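Local coordinates for protein Glucose/sorbosone dehydrogenases (Escherichia coli K12, PDB 2G8S) that is of unassigned function but belongs to the glucose/sorbosone dehydrogenase family, folds as a beta-propeller and binds a calcium ion, at residues H30-T35 and R42-G47; G67-V72 and W84-E89; K299-M304 and R316-R321. All coordinates share one frame; numbering follows the deposited sequence.

Contact 1: H30-T35 and R42-G47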
loop_
_atom_site.group_PDB
_atom_site.type_symbol
_atom_site.label_atom_id
_atom_site.label_comp_id
_atom_site.label_asym_id
_atom_site.label_seq_id
_atom_site.Cartn_x
_atom_site.Cartn_y
_atom_site.Cartn_z
ATOM N N HIS A 30 8.529 -21.608 -1.583
ATOM C CA HIS A 30 9.737 -21.065 -2.194
ATOM C C HIS A 30 10.185 -19.739 -1.562
ATOM O O HIS A 30 11.020 -19.023 -2.124
ATOM C CB HIS A 30 9.532 -20.898 -3.703
ATOM C CG HIS A 30 9.545 -22.189 -4.463
ATOM N ND1 HIS A 30 8.465 -23.045 -4.497
ATOM C CD2 HIS A 30 10.504 -22.765 -5.226
ATOM C CE1 HIS A 30 8.760 -24.096 -5.243
ATOM N NE2 HIS A 30 9.991 -23.950 -5.699
ATOM N N GLY A 31 9.639 -19.413 -0.396
ATOM C CA GLY A 31 10.058 -18.203 0.311
ATOM C C GLY A 31 9.304 -16.991 -0.189
ATOM O O GLY A 31 8.110 -17.081 -0.498
HETATM N N MSE A 32 9.995 -15.854 -0.262
HETATM C CA MSE A 32 9.350 -14.594 -0.627
HETATM C C MSE A 32 10.277 -13.612 -1.324
HETATM O O MSE A 32 11.491 -13.710 -1.203
HETATM C CB MSE A 32 8.798 -13.920 0.618
HETATM C CG MSE A 32 9.867 -13.538 1.603
HETATM SE SE MSE A 32 9.133 -12.715 3.069
HETATM C CE MSE A 32 8.293 -14.287 3.950
ATOM N N LEU A 33 9.679 -12.681 -2.057
ATOM C CA LEU A 33 10.404 -11.555 -2.622
ATOM C C LEU A 33 10.190 -10.367 -1.691
ATOM O O LEU A 33 9.118 -10.224 -1.085
ATOM C CB LEU A 33 9.875 -11.223 -4.014
ATOM C CG LEU A 33 9.966 -12.298 -5.107
ATOM C CD1 LEU A 33 9.323 -11.786 -6.382
ATOM C CD2 LEU A 33 11.402 -12.736 -5.370
ATOM N N ILE A 34 11.212 -9.523 -1.570
ATOM C CA ILE A 34 11.138 -8.318 -0.753
ATOM C C ILE A 34 11.680 -7.154 -1.561
ATOM O O ILE A 34 12.741 -7.272 -2.173
ATOM C CB ILE A 34 11.982 -8.451 0.554
ATOM C CG1 ILE A 34 11.572 -9.703 1.345
ATOM C CG2 ILE A 34 11.854 -7.192 1.415
ATOM C CD1 ILE A 34 12.512 -10.068 2.491
ATOM N N THR A 35 10.950 -6.043 -1.580
ATOM C CA THR A 35 11.482 -4.822 -2.177
ATOM C C THR A 35 12.218 -4.016 -1.123
ATOM O O THR A 35 11.756 -3.902 0.007
ATOM C CB THR A 35 10.379 -3.928 -2.769
ATOM O OG1 THR A 35 9.352 -3.712 -1.788
ATOM C CG2 THR A 35 9.790 -4.557 -4.015
ATOM N N ARG A 42 14.886 -8.546 -3.762
ATOM C CA ARG A 42 15.658 -9.692 -3.289
ATOM C C ARG A 42 14.736 -10.840 -2.924
ATOM O O ARG A 42 13.549 -10.640 -2.689
ATOM C CB ARG A 42 16.562 -9.309 -2.110
ATOM C CG ARG A 42 17.766 -8.441 -2.523
ATOM C CD ARG A 42 18.584 -8.058 -1.314
ATOM N NE ARG A 42 19.669 -7.106 -1.586
ATOM C CZ ARG A 42 20.966 -7.375 -1.436
ATOM N NH1 ARG A 42 21.368 -8.583 -1.038
ATOM N NH2 ARG A 42 21.863 -6.428 -1.674
ATOM N N HIS A 43 15.287 -12.046 -2.932
ATOM C CA HIS A 43 14.563 -13.252 -2.547
ATOM C C HIS A 43 15.062 -13.718 -1.186
ATOM O O HIS A 43 16.280 -13.776 -0.953
ATOM C CB HIS A 43 14.807 -14.337 -3.604
ATOM C CG HIS A 43 14.336 -15.704 -3.207
ATOM N ND1 HIS A 43 15.190 -16.783 -3.097
ATOM C CD2 HIS A 43 13.099 -16.171 -2.912
ATOM C CE1 HIS A 43 14.498 -17.857 -2.753
ATOM N NE2 HIS A 43 13.228 -17.513 -2.628
ATOM N N TRP A 44 14.130 -14.017 -0.282
ATOM C CA TRP A 44 14.467 -14.631 0.998
ATOM C C TRP A 44 13.834 -16.014 1.088
ATOM O O TRP A 44 12.685 -16.194 0.693
ATOM C CB TRP A 44 13.991 -13.769 2.176
ATOM C CG TRP A 44 14.403 -14.363 3.491
ATOM C CD1 TRP A 44 15.567 -14.127 4.161
ATOM C CD2 TRP A 44 13.675 -15.327 4.270
ATOM N NE1 TRP A 44 15.612 -14.881 5.314
ATOM C CE2 TRP A 44 14.466 -15.624 5.404
ATOM C CE3 TRP A 44 12.433 -15.962 4.124
ATOM C CZ2 TRP A 44 14.056 -16.527 6.389
ATOM C CZ3 TRP A 44 12.030 -16.869 5.102
ATOM C CH2 TRP A 44 12.843 -17.140 6.219
ATOM N N GLN A 45 14.582 -16.978 1.618
ATOM C CA GLN A 45 14.043 -18.316 1.854
ATOM C C GLN A 45 14.705 -18.961 3.063
ATOM O O GLN A 45 15.917 -18.844 3.250
ATOM C CB GLN A 45 14.217 -19.208 0.624
ATOM C CG GLN A 45 13.514 -20.560 0.749
ATOM C CD GLN A 45 13.514 -21.342 -0.550
ATOM O OE1 GLN A 45 13.338 -20.777 -1.629
ATOM N NE2 GLN A 45 13.698 -22.656 -0.452
ATOM N N ALA A 46 13.899 -19.650 3.869
ATOM C CA ALA A 46 14.387 -20.319 5.073
ATOM C C ALA A 46 15.567 -21.234 4.738
ATOM O O ALA A 46 15.485 -22.035 3.807
ATOM C CB ALA A 46 13.264 -21.118 5.721
ATOM N N GLY A 47 16.666 -21.083 5.473
ATOM C CA GLY A 47 17.843 -21.921 5.258
ATOM C C GLY A 47 18.797 -21.404 4.200
ATOM O O GLY A 47 19.949 -21.856 4.132
#
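The imidazole of His43 meets the backbone of 30-35 at its edge: NE2 donates to His30 O at 2.7 Å, almost straight and 4° out of the ring plane. The indole of Trp44 carries the backbone N of Ala46, two residues on, over one face, offset toward the rim. Both rings belong to a beta hairpin within one blade of the propeller, where strands 32-36 and 40-45 run antiparallel. His43 has CG anti to the backbone N (chi1 169°), which swings the ring forward along its strand, toward Gln45, to the carbonyl beyond the last bridged pair; a ring N-H suits a place that needs a donor. Gly31 fits there because its positive phi would jam a CB against the preceding carbonyl, and a CB would also clash with Trp44 O. On the face of Met32 (a selenomethionine), Ile34 and Trp44, Ile34 CD1 lies 4.0 Å from Trp44 CB, and Met32 CG flanks that same methylene, Met32 and Ile34 packing against strand 20-25 and Trp44 against strand 8-17. Arg42 reaches away to Glu40. Two pairs of backbone bonds close the ladder, Met32 with Trp44 and Ile34 with Arg42; Ile34 N reaches Arg42 O at 2.8 Å.

Contact 2: G67-V72 and W84-E89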
loop_
_atom_site.group_PDB
_atom_site.type_symbol
_atom_site.label_atom_id
_atom_site.label_comp_id
_atom_site.label_asym_id
_atom_site.label_seq_id
_atom_site.Cartn_x
_atom_site.Cartn_y
_atom_site.Cartn_z
ATOM N N GLY A 67 11.028 5.486 -4.288
ATOM C CA GLY A 67 11.987 4.416 -4.607
ATOM C C GLY A 67 11.270 3.227 -5.222
ATOM O O GLY A 67 10.314 3.395 -5.987
ATOM N N LEU A 68 11.739 2.024 -4.887
ATOM C CA LEU A 68 11.063 0.789 -5.298
ATOM C C LEU A 68 10.029 0.478 -4.234
ATOM O O LEU A 68 10.364 0.408 -3.049
ATOM C CB LEU A 68 12.055 -0.366 -5.430
ATOM C CG LEU A 68 11.465 -1.689 -5.915
ATOM C CD1 LEU A 68 10.845 -1.554 -7.309
ATOM C CD2 LEU A 68 12.537 -2.771 -5.882
ATOM N N LEU A 69 8.779 0.326 -4.665
ATOM C CA LEU A 69 7.656 0.255 -3.734
ATOM C C LEU A 69 7.045 -1.149 -3.682
ATOM O O LEU A 69 7.623 -2.027 -3.049
ATOM C CB LEU A 69 6.636 1.370 -4.021
ATOM C CG LEU A 69 7.246 2.791 -3.972
ATOM C CD1 LEU A 69 6.233 3.813 -4.479
ATOM C CD2 LEU A 69 7.788 3.173 -2.590
ATOM N N ASP A 70 5.904 -1.377 -4.325
ATOM C CA ASP A 70 5.220 -2.660 -4.130
ATOM C C ASP A 70 5.768 -3.771 -5.011
ATOM O O ASP A 70 6.298 -3.516 -6.092
ATOM C CB ASP A 70 3.711 -2.523 -4.351
ATOM C CG ASP A 70 2.897 -3.369 -3.376
ATOM O OD1 ASP A 70 3.485 -4.213 -2.664
ATOM O OD2 ASP A 70 1.668 -3.165 -3.312
ATOM N N VAL A 71 5.627 -5.009 -4.537
ATOM C CA VAL A 71 5.829 -6.181 -5.373
ATOM C C VAL A 71 4.637 -7.095 -5.137
ATOM O O VAL A 71 4.330 -7.423 -3.990
ATOM C CB VAL A 71 7.164 -6.917 -5.062
ATOM C CG1 VAL A 71 7.302 -7.277 -3.577
ATOM C CG2 VAL A 71 7.285 -8.164 -5.917
ATOM N N VAL A 72 3.953 -7.473 -6.216
ATOM C CA VAL A 72 2.750 -8.304 -6.113
ATOM C C VAL A 72 2.745 -9.334 -7.240
ATOM O O VAL A 72 3.019 -8.993 -8.385
ATOM C CB VAL A 72 1.442 -7.441 -6.175
ATOM C CG1 VAL A 72 0.196 -8.322 -6.057
ATOM C CG2 VAL A 72 1.445 -6.356 -5.093
ATOM N N TRP A 84 4.304 -7.912 -10.621
ATOM C CA TRP A 84 4.092 -6.483 -10.805
ATOM C C TRP A 84 4.904 -5.694 -9.790
ATOM O O TRP A 84 5.030 -6.106 -8.630
ATOM C CB TRP A 84 2.605 -6.147 -10.631
ATOM C CG TRP A 84 1.725 -6.602 -11.760
ATOM C CD1 TRP A 84 1.382 -7.892 -12.086
ATOM C CD2 TRP A 84 1.078 -5.760 -12.721
ATOM N NE1 TRP A 84 0.558 -7.900 -13.195
ATOM C CE2 TRP A 84 0.354 -6.604 -13.604
ATOM C CE3 TRP A 84 1.033 -4.369 -12.920
ATOM C CZ2 TRP A 84 -0.419 -6.093 -14.665
ATOM C CZ3 TRP A 84 0.282 -3.864 -13.976
ATOM C CH2 TRP A 84 -0.437 -4.723 -14.833
ATOM N N LEU A 85 5.448 -4.558 -10.223
ATOM C CA LEU A 85 6.183 -3.658 -9.329
ATOM C C LEU A 85 5.672 -2.233 -9.491
ATOM O O LEU A 85 5.271 -1.824 -10.591
ATOM C CB LEU A 85 7.688 -3.659 -9.634
ATOM C CG LEU A 85 8.450 -4.988 -9.552
ATOM C CD1 LEU A 85 9.862 -4.872 -10.130
ATOM C CD2 LEU A 85 8.523 -5.468 -8.099
ATOM N N SER A 86 5.685 -1.478 -8.395
ATOM C CA SER A 86 5.479 -0.044 -8.483
ATOM C C SER A 86 6.707 0.679 -7.942
ATOM O O SER A 86 7.459 0.139 -7.136
ATOM C CB SER A 86 4.225 0.383 -7.714
ATOM O OG SER A 86 4.365 0.164 -6.319
ATOM N N TYR A 87 6.911 1.904 -8.401
ATOM C CA TYR A 87 8.120 2.649 -8.056
ATOM C C TYR A 87 7.907 4.121 -8.365
ATOM O O TYR A 87 6.974 4.467 -9.077
ATOM C CB TYR A 87 9.335 2.099 -8.836
ATOM C CG TYR A 87 9.226 2.173 -10.352
ATOM C CD1 TYR A 87 9.912 3.160 -11.065
ATOM C CD2 TYR A 87 8.473 1.234 -11.079
ATOM C CE1 TYR A 87 9.829 3.236 -12.458
ATOM C CE2 TYR A 87 8.389 1.305 -12.483
ATOM C CZ TYR A 87 9.065 2.315 -13.155
ATOM O OH TYR A 87 9.002 2.402 -14.529
ATOM N N SER A 88 8.759 4.980 -7.822
ATOM C CA SER A 88 8.736 6.383 -8.245
ATOM C C SER A 88 9.707 6.599 -9.397
ATOM O O SER A 88 10.779 5.991 -9.448
ATOM C CB SER A 88 9.036 7.320 -7.078
ATOM O OG SER A 88 10.201 6.935 -6.387
ATOM N N GLU A 89 9.307 7.465 -10.320
ATOM C CA GLU A 89 10.066 7.738 -11.537
ATOM C C GLU A 89 10.107 9.245 -11.791
ATOM O O GLU A 89 9.081 9.920 -11.733
ATOM C CB GLU A 89 9.389 7.030 -12.713
ATOM C CG GLU A 89 10.059 7.274 -14.070
ATOM C CD GLU A 89 9.201 6.836 -15.239
ATOM O OE1 GLU A 89 8.023 7.245 -15.304
ATOM O OE2 GLU A 89 9.716 6.103 -16.117
#
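Ser86 holds OG between its backbone N and carbonyl carbon (chi1 65°), the crowded position, and this turns the hydroxyl across to the neighbouring strand, where it accepts from Asp70 N at 3.0 Å. Ser88 takes the same rotamer (chi1 50°), so that its OG receives Gly67 N at 2.7 Å, along a bent path. The first bond belongs to a classic beta bulge in a propeller blade: Leu69 and Asp70 of strand 68-73 both face Ser86 of the antiparallel strand 82-90, and the register slips by one residue. Leu69 N takes Ser86 O, from above the carbonyl plane, while the amide of Asp70, the second residue of the bulge, meets the serine hydroxyl rather than a carbonyl. Serine suits the site because its short side chain can also donate, and OG is hydrogen-bonded to Gly133 O as well. Asp70 sends its carboxylate away to Arg134 and the N-H of Leu135, linking the bulge to the next blade.

Beyond the bulge, regular pairing resumes: Val71 and Leu85 lie side by side on one face, Leu85 CD2 coming within 3.6 Å of Val71 CB. Before the bulge Leu68 CD1 touches Tyr87 CB, more loosely, on the same face. Tyr87 leads its ring away, and its OH is hydrogen-bonded to Thr117 OG1. Gly67 suits its place because its backbone angles would press a CB on the preceding carbonyl. At the other end Val72 and Trp84 exchange two backbone bonds, the straighter running from Trp84 N to Val72 O at 2.8 Å.

Contact 3: K299-M304 and R316-R321. With EDO (1,2-ethanediol), chain I.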
loop_
_atom_site.group_PDB
_atom_site.type_symbol
_atom_site.label_atom_id
_atom_site.label_comp_id
_atom_site.label_asym_id
_atom_site.label_seq_id
_atom_site.Cartn_x
_atom_site.Cartn_y
_atom_site.Cartn_z
ATOM N N LYS A 299 5.283 3.116 15.834
ATOM C CA LYS A 299 6.292 2.060 15.876
ATOM C C LYS A 299 5.719 0.769 16.456
ATOM O O LYS A 299 6.283 0.163 17.368
ATOM C CB LYS A 299 7.537 2.522 16.656
ATOM C CG LYS A 299 8.219 3.761 16.069
ATOM C CD LYS A 299 9.535 4.094 16.769
ATOM C CE LYS A 299 10.128 5.350 16.177
ATOM N NZ LYS A 299 11.421 5.712 16.822
ATOM N N ASP A 300 4.577 0.356 15.918
ATOM C CA ASP A 300 3.928 -0.882 16.338
ATOM C C ASP A 300 2.876 -1.312 15.319
ATOM O O ASP A 300 2.790 -0.723 14.241
ATOM C CB ASP A 300 3.380 -0.798 17.779
ATOM C CG ASP A 300 2.317 0.286 17.988
ATOM O OD1 ASP A 300 1.694 0.772 17.019
ATOM O OD2 ASP A 300 2.092 0.629 19.178
ATOM N N VAL A 301 2.128 -2.359 15.654
ATOM C CA VAL A 301 1.029 -2.860 14.836
ATOM C C VAL A 301 -0.291 -2.683 15.581
ATOM O O VAL A 301 -0.409 -3.012 16.766
ATOM C CB VAL A 301 1.257 -4.340 14.433
ATOM C CG1 VAL A 301 -0.022 -4.963 13.827
ATOM C CG2 VAL A 301 2.437 -4.435 13.457
ATOM N N ILE A 302 -1.275 -2.134 14.876
ATOM C CA ILE A 302 -2.607 -1.958 15.416
ATOM C C ILE A 302 -3.420 -3.215 15.152
ATOM O O ILE A 302 -3.491 -3.689 14.013
ATOM C CB ILE A 302 -3.310 -0.747 14.779
ATOM C CG1 ILE A 302 -2.371 0.471 14.714
ATOM C CG2 ILE A 302 -4.575 -0.405 15.560
ATOM C CD1 ILE A 302 -2.949 1.607 13.878
ATOM N N VAL A 303 -4.040 -3.749 16.205
ATOM C CA VAL A 303 -4.887 -4.927 16.086
ATOM C C VAL A 303 -6.330 -4.455 16.151
ATOM O O VAL A 303 -6.727 -3.813 17.128
ATOM C CB VAL A 303 -4.641 -5.933 17.222
ATOM C CG1 VAL A 303 -5.446 -7.202 16.974
ATOM C CG2 VAL A 303 -3.163 -6.251 17.319
HETATM N N MSE A 304 -7.102 -4.761 15.109
HETATM C CA MSE A 304 -8.478 -4.285 15.047
HETATM C C MSE A 304 -9.455 -5.417 14.829
HETATM O O MSE A 304 -9.128 -6.416 14.188
HETATM C CB MSE A 304 -8.629 -3.243 13.942
HETATM C CG MSE A 304 -7.567 -2.163 13.998
HETATM SE SE MSE A 304 -7.893 -0.736 12.814
HETATM C CE MSE A 304 -9.236 0.209 13.916
ATOM N N ARG A 316 -2.569 -2.648 20.626
ATOM C CA ARG A 316 -1.312 -2.609 19.879
ATOM C C ARG A 316 -0.418 -3.775 20.246
ATOM O O ARG A 316 -0.442 -4.257 21.388
ATOM C CB ARG A 316 -0.552 -1.317 20.185
ATOM C CG ARG A 316 -1.336 -0.026 19.962
ATOM C CD ARG A 316 -1.733 0.162 18.496
ATOM N NE ARG A 316 -2.434 1.425 18.279
ATOM C CZ ARG A 316 -1.887 2.523 17.763
ATOM N NH1 ARG A 316 -0.609 2.540 17.394
ATOM N NH2 ARG A 316 -2.632 3.620 17.609
ATOM N N ILE A 317 0.366 -4.224 19.268
ATOM C CA ILE A 317 1.410 -5.225 19.484
ATOM C C ILE A 317 2.733 -4.727 18.887
ATOM O O ILE A 317 2.741 -3.820 18.056
ATOM C CB ILE A 317 1.014 -6.621 18.923
ATOM C CG1 ILE A 317 0.802 -6.572 17.405
ATOM C CG2 ILE A 317 -0.229 -7.172 19.664
ATOM C CD1 ILE A 317 0.557 -7.939 16.748
ATOM N N LEU A 318 3.845 -5.309 19.339
ATOM C CA LEU A 318 5.207 -4.947 18.895
ATOM C C LEU A 318 5.724 -3.593 19.406
ATOM O O LEU A 318 6.846 -3.198 19.080
ATOM C CB LEU A 318 5.353 -5.035 17.363
ATOM C CG LEU A 318 4.960 -6.324 16.639
ATOM C CD1 LEU A 318 5.209 -6.201 15.149
ATOM C CD2 LEU A 318 5.714 -7.501 17.198
ATOM N N THR A 319 4.938 -2.902 20.231
ATOM C CA THR A 319 5.350 -1.587 20.727
ATOM C C THR A 319 6.676 -1.639 21.483
ATOM O O THR A 319 7.472 -0.702 21.406
ATOM C CB THR A 319 4.278 -0.950 21.633
ATOM O OG1 THR A 319 2.986 -1.143 21.047
ATOM C CG2 THR A 319 4.531 0.544 21.798
ATOM N N ASP A 320 6.922 -2.739 22.191
ATOM C CA ASP A 320 8.162 -2.839 22.966
ATOM C C ASP A 320 9.444 -2.966 22.131
ATOM O O ASP A 320 10.548 -2.825 22.668
ATOM C CB ASP A 320 8.061 -3.936 24.037
ATOM C CG ASP A 320 7.834 -5.331 23.467
ATOM O OD1 ASP A 320 7.729 -5.505 22.235
ATOM O OD2 ASP A 320 7.748 -6.281 24.285
ATOM N N ARG A 321 9.310 -3.219 20.828
ATOM C CA ARG A 321 10.493 -3.389 19.971
ATOM C C ARG A 321 11.054 -2.066 19.446
ATOM O O ARG A 321 12.195 -2.012 18.985
ATOM C CB ARG A 321 10.203 -4.330 18.797
ATOM C CG ARG A 321 9.725 -5.721 19.219
ATOM C CD ARG A 321 9.707 -6.699 18.050
ATOM N NE ARG A 321 11.029 -7.292 17.814
ATOM C CZ ARG A 321 11.851 -6.952 16.825
ATOM N NH1 ARG A 321 11.502 -6.015 15.945
ATOM N NH2 ARG A 321 13.026 -7.561 16.698
HETATM C C1 EDO I . 12.800 -10.832 18.593
HETATM O O1 EDO I . 13.719 -9.735 18.703
HETATM C C2 EDO I . 11.820 -10.807 19.756
HETATM O O2 EDO I . 11.147 -9.536 19.777
HETATM O O HOH W 1 7.506 1.151 19.568
#
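Asp300 and Arg316 cross at about a right angle, their carboxylate and guanidinium planes 71° apart, joined by a salt bridge: Arg316 NH1 donates to the syn lone pair of Asp300 OD1 at 2.9 Å, nearly in the guanidinium plane. The other oxygen turns its anti lone pair to Thr319, whose OG1 donates to OD2 at 2.7 Å, so both oxygens of this buried aspartate are engaged. Its CG sits between backbone N and carbonyl carbon (chi1 61°), which sets the carboxylate between Arg316 and Thr319.

Arg316 bends at chi2 (-63°) and lays its guanidinium alongside Ile302, whose CG1 lies over one face, 3.7 Å from NE. Glu313 and Asp298 also pair with this guanidinium, whose positive charge probably helps keep Asp300 ionised. On the opposite face the side chains of Val301 and Ile317 lie side by side, CB to CG1 at 3.7 Å, and Val301 CG2 meets Leu318 CD1; branched apolar residues suit this layer, with strand 8-17 against Ile317 and Leu318 and Phe292 against Val301. Val301 and Ile317 also exchange two backbone bonds.

A water donates to both Lys299 O and Thr319 O. Arg321 grips a 1,2-ethanediol, probably from the crystallisation liquor, through NE and NH2, the latter also salt-bridged to Glu346. The whole is a beta hairpin at the outer edge of a four-stranded propeller blade, with a G1 bulge at Lys299 and Asp300 opposite Ala295.

Overall arrangement
From the N terminus, contact 1 comes first, closing a short hairpin turn between strands 32-36 and 40-45. Contact 2 follows, its segments 67-72 and 84-89 bracketing a loop with the short helix 77-80. Much later, contact 3 shuts the hairpin of strands 300-307 and 310-317. The three are in series, none nested or crossing, each within a different sheet of the propeller. Contacts 1 and 2 touch: Thr35 OG1 probably hydrogen-bonds Leu69 O at 2.7 Å, and its methyl packs on Val71, so adjoining blades meet there. Contact 3 stands apart, its centre about 26 Å from that of contact 2, on the opposite side of the chain's centre.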